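PDB 1SLY: soluble lytic murein transglycosylase from Escherichia coli, which cleaves the glycosidic bonds between N-acetylmuramic acid and N-acetylglucosamine in peptidoglycan, leaving a 1,6-anhydro bond on the muramic acid residue. Local coordinates for residues Ser492-Ile497 with Thr525-Gly530. Residues are numbered along the deposited sequence; the frame is centred on the assembly and turned at random.
Sequences SGLMQI and TNINIG. With BLG (4-O-(4-O-sulfonyl-N-acetylglucosamininyl)-5-methylhydroxy-L-proline-taurine), chain B.
Gly-493 to Gln-496 form a type I beta turn, closed by the backbone bond from Gln-496 N to Gly-493 O and extended into a G1 beta bulge, in which Ser-492 stands across from the pair Gln-496 and Ile-497; it lies against helix 523-540, with Leu-494 CA 6.3 Å from Asn-526 CA. This loop of the lysozyme-like Slt domain carries Gln-496 and Ile-497 of the bulgecin pocket. Asn-526 grips the turn from the helix side with both ends of its amide; CG anti to the backbone N (chi1 -163°) carries the amide off the helix to the turn backbone. Asn-526 OD1 accepts from Met-495 N in the carbonyl plane at 2.7 Å, with an N-H...O angle of 154°. Asn-526 ND2 donates a more bent bond to Ser-492 O at 2.9 Å, from above that carbonyl's plane; Ile-497 N reaches the same oxygen from the opposite face. Replacing Asn-526 by alanine would probably leave Met-495 N without this acceptor and Ser-492 O with one donor fewer, the turn then being less firmly held beside the inhibitor. Apolar groups flank the amide: Leu-494 CD2 meets Ile-527 CD1 at 3.6 Å, and Ile-497 CD1 lies beside the amide and over the helix backbone. The Met-495 chain bends at chi3 (90°), laying Met-495 CE against Gly-530 C at 3.6 Å. Helix 499-508 packs on Ile-497 and Ile-529 through Ala-502, and helix 454-462 touches Ile-527. The beta carbon of Gln-496 points away from helix 523-540, and its side chain comes beside that of Glu-478, the predicted active-site residue. Gln-496 NE2 donates to Gly-493 O at 2.8 Å, in the carbonyl plane and on a lone pair.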
loop_
_atom_site.group_PDB
_atom_site.type_symbol
_atom_site.label_atom_id
_atom_site.label_comp_id
_atom_site.label_asym_id
_atom_site.label_seq_id
_atom_site.Cartn_x
_atom_site.Cartn_y
_atom_site.Cartn_z
ATOM N N SER A 492 2.883 -9.684 10.559
ATOM C CA SER A 492 2.582 -11.009 10.043
ATOM C C SER A 492 1.223 -11.571 10.225
ATOM O O SER A 492 0.605 -11.482 11.287
ATOM C CB SER A 492 3.480 -12.061 10.622
ATOM O OG SER A 492 4.846 -11.727 10.512
ATOM N N GLY A 493 0.789 -12.168 9.155
ATOM C CA GLY A 493 -0.365 -13.035 9.230
ATOM C C GLY A 493 -1.764 -12.505 9.182
ATOM O O GLY A 493 -1.995 -11.340 8.867
ATOM N N LEU A 494 -2.679 -13.396 9.552
ATOM C CA LEU A 494 -4.128 -13.159 9.568
ATOM C C LEU A 494 -4.587 -11.834 10.231
ATOM O O LEU A 494 -5.417 -11.137 9.675
ATOM C CB LEU A 494 -4.742 -14.392 10.247
ATOM C CG LEU A 494 -6.040 -14.875 9.658
ATOM C CD1 LEU A 494 -5.716 -15.309 8.268
ATOM C CD2 LEU A 494 -6.639 -16.067 10.387
ATOM N N MET A 495 -4.046 -11.435 11.371
ATOM C CA MET A 495 -4.322 -10.182 12.034
ATOM C C MET A 495 -3.135 -9.239 12.019
ATOM O O MET A 495 -3.080 -8.241 12.726
ATOM C CB MET A 495 -4.720 -10.455 13.438
ATOM C CG MET A 495 -6.121 -10.917 13.363
ATOM S SD MET A 495 -6.615 -11.732 14.870
ATOM C CE MET A 495 -7.241 -10.298 15.747
ATOM N N GLN A 496 -2.159 -9.517 11.193
ATOM C CA GLN A 496 -1.016 -8.646 11.008
ATOM C C GLN A 496 -0.367 -8.060 12.243
ATOM O O GLN A 496 -0.171 -6.860 12.383
ATOM C CB GLN A 496 -1.412 -7.518 10.068
ATOM C CG GLN A 496 -1.730 -7.956 8.654
ATOM C CD GLN A 496 -0.488 -8.288 7.880
ATOM O OE1 GLN A 496 0.272 -7.423 7.483
ATOM N NE2 GLN A 496 -0.184 -9.535 7.661
ATOM N N ILE A 497 0.026 -9.010 13.071
ATOM C CA ILE A 497 0.675 -8.810 14.379
ATOM C C ILE A 497 2.139 -8.503 14.202
ATOM O O ILE A 497 2.850 -9.252 13.535
ATOM C CB ILE A 497 0.564 -10.074 15.247
ATOM C CG1 ILE A 497 -0.897 -10.431 15.426
ATOM C CG2 ILE A 497 1.136 -9.817 16.602
ATOM C CD1 ILE A 497 -1.312 -11.801 15.871
ATOM N N THR A 525 -2.296 -19.704 15.825
ATOM C CA THR A 525 -1.393 -18.937 16.699
ATOM C C THR A 525 -1.591 -17.454 16.500
ATOM O O THR A 525 -1.605 -16.681 17.466
ATOM C CB THR A 525 0.108 -19.201 16.446
ATOM O OG1 THR A 525 0.300 -20.583 16.732
ATOM C CG2 THR A 525 1.070 -18.445 17.351
ATOM N N ASN A 526 -1.810 -17.070 15.252
ATOM C CA ASN A 526 -2.069 -15.674 14.943
ATOM C C ASN A 526 -3.407 -15.211 15.559
ATOM O O ASN A 526 -3.458 -14.175 16.236
ATOM C CB ASN A 526 -2.065 -15.549 13.457
ATOM C CG ASN A 526 -1.912 -14.116 13.036
ATOM O OD1 ASN A 526 -2.917 -13.490 12.760
ATOM N ND2 ASN A 526 -0.740 -13.512 12.914
ATOM N N ILE A 527 -4.462 -16.005 15.439
ATOM C CA ILE A 527 -5.741 -15.659 16.063
ATOM C C ILE A 527 -5.639 -15.614 17.595
ATOM O O ILE A 527 -6.308 -14.822 18.243
ATOM C CB ILE A 527 -6.861 -16.671 15.631
ATOM C CG1 ILE A 527 -7.096 -16.441 14.105
ATOM C CG2 ILE A 527 -8.170 -16.486 16.440
ATOM C CD1 ILE A 527 -8.128 -17.289 13.402
ATOM N N ASN A 528 -4.792 -16.399 18.224
ATOM C CA ASN A 528 -4.657 -16.336 19.654
ATOM C C ASN A 528 -3.839 -15.098 20.048
ATOM O O ASN A 528 -4.419 -14.282 20.756
ATOM C CB ASN A 528 -4.011 -17.636 20.103
ATOM C CG ASN A 528 -4.034 -17.834 21.612
ATOM O OD1 ASN A 528 -3.130 -18.447 22.157
ATOM N ND2 ASN A 528 -4.987 -17.347 22.392
ATOM N N ILE A 529 -2.579 -14.860 19.661
ATOM C CA ILE A 529 -1.857 -13.640 20.060
ATOM C C ILE A 529 -2.705 -12.402 19.663
ATOM O O ILE A 529 -2.806 -11.470 20.444
ATOM C CB ILE A 529 -0.444 -13.467 19.345
ATOM C CG1 ILE A 529 0.645 -14.389 19.804
ATOM C CG2 ILE A 529 0.141 -12.137 19.738
ATOM C CD1 ILE A 529 0.243 -15.790 19.799
ATOM N N GLY A 530 -3.398 -12.392 18.513
ATOM C CA GLY A 530 -4.108 -11.236 17.971
ATOM C C GLY A 530 -5.340 -10.836 18.719
ATOM O O GLY A 530 -5.464 -9.684 19.124
HETATM C C1 BLG B . 0.864 -1.621 14.959
HETATM C C2 BLG B . 0.992 -2.559 16.170
HETATM C C3 BLG B . 1.010 -1.688 17.431
HETATM C C4 BLG B . 2.046 -0.560 17.311
HETATM C C5 BLG B . 1.901 0.234 15.997
HETATM O O5 BLG B . 1.892 -0.648 14.884
HETATM O O1 BLG B . 0.893 -2.451 13.863
HETATM N N2 BLG B . -0.070 -3.555 16.178
HETATM C C7 BLG B . 0.093 -4.863 16.143
HETATM O O7 BLG B . 1.191 -5.413 16.160
HETATM C C8 BLG B . -1.170 -5.682 16.186
HETATM O O3 BLG B . 1.316 -2.438 18.595
HETATM O O4 BLG B . 1.809 0.300 18.424
HETATM S S4 BLG B . 2.879 0.456 19.569
HETATM O O41 BLG B . 3.733 -0.723 19.628
HETATM O O42 BLG B . 2.178 0.568 20.829
HETATM O O43 BLG B . 3.626 1.674 19.327
HETATM C C6 BLG B . 3.039 1.206 15.754
HETATM O O6 BLG B . 4.122 1.022 16.646
HETATM C CA BLG B . -0.065 -3.160 11.970
HETATM C CB BLG B . 0.436 -1.940 12.708
HETATM C CG BLG B . 1.525 -1.479 11.776
HETATM C CD BLG B . 0.754 -1.543 10.423
HETATM N N BLG B . -0.278 -2.637 10.629
HETATM C C9 BLG B . -1.255 -3.843 12.609
HETATM O O9 BLG B . -2.353 -3.094 12.100
HETATM C C10 BLG B . 1.596 -1.841 9.180
HETATM O O10 BLG B . 2.339 -2.811 8.989
HETATM N N3 BLG B . 1.288 -0.965 8.246
HETATM C C11 BLG B . 1.826 -0.941 6.920
HETATM C C12 BLG B . 3.136 -0.181 6.943
HETATM S S BLG B . 3.483 0.076 5.178
HETATM O OS1 BLG B . 4.961 0.442 5.110
HETATM O OS2 BLG B . 3.075 -1.153 4.391
HETATM O OS3 BLG B . 2.594 1.175 4.629
#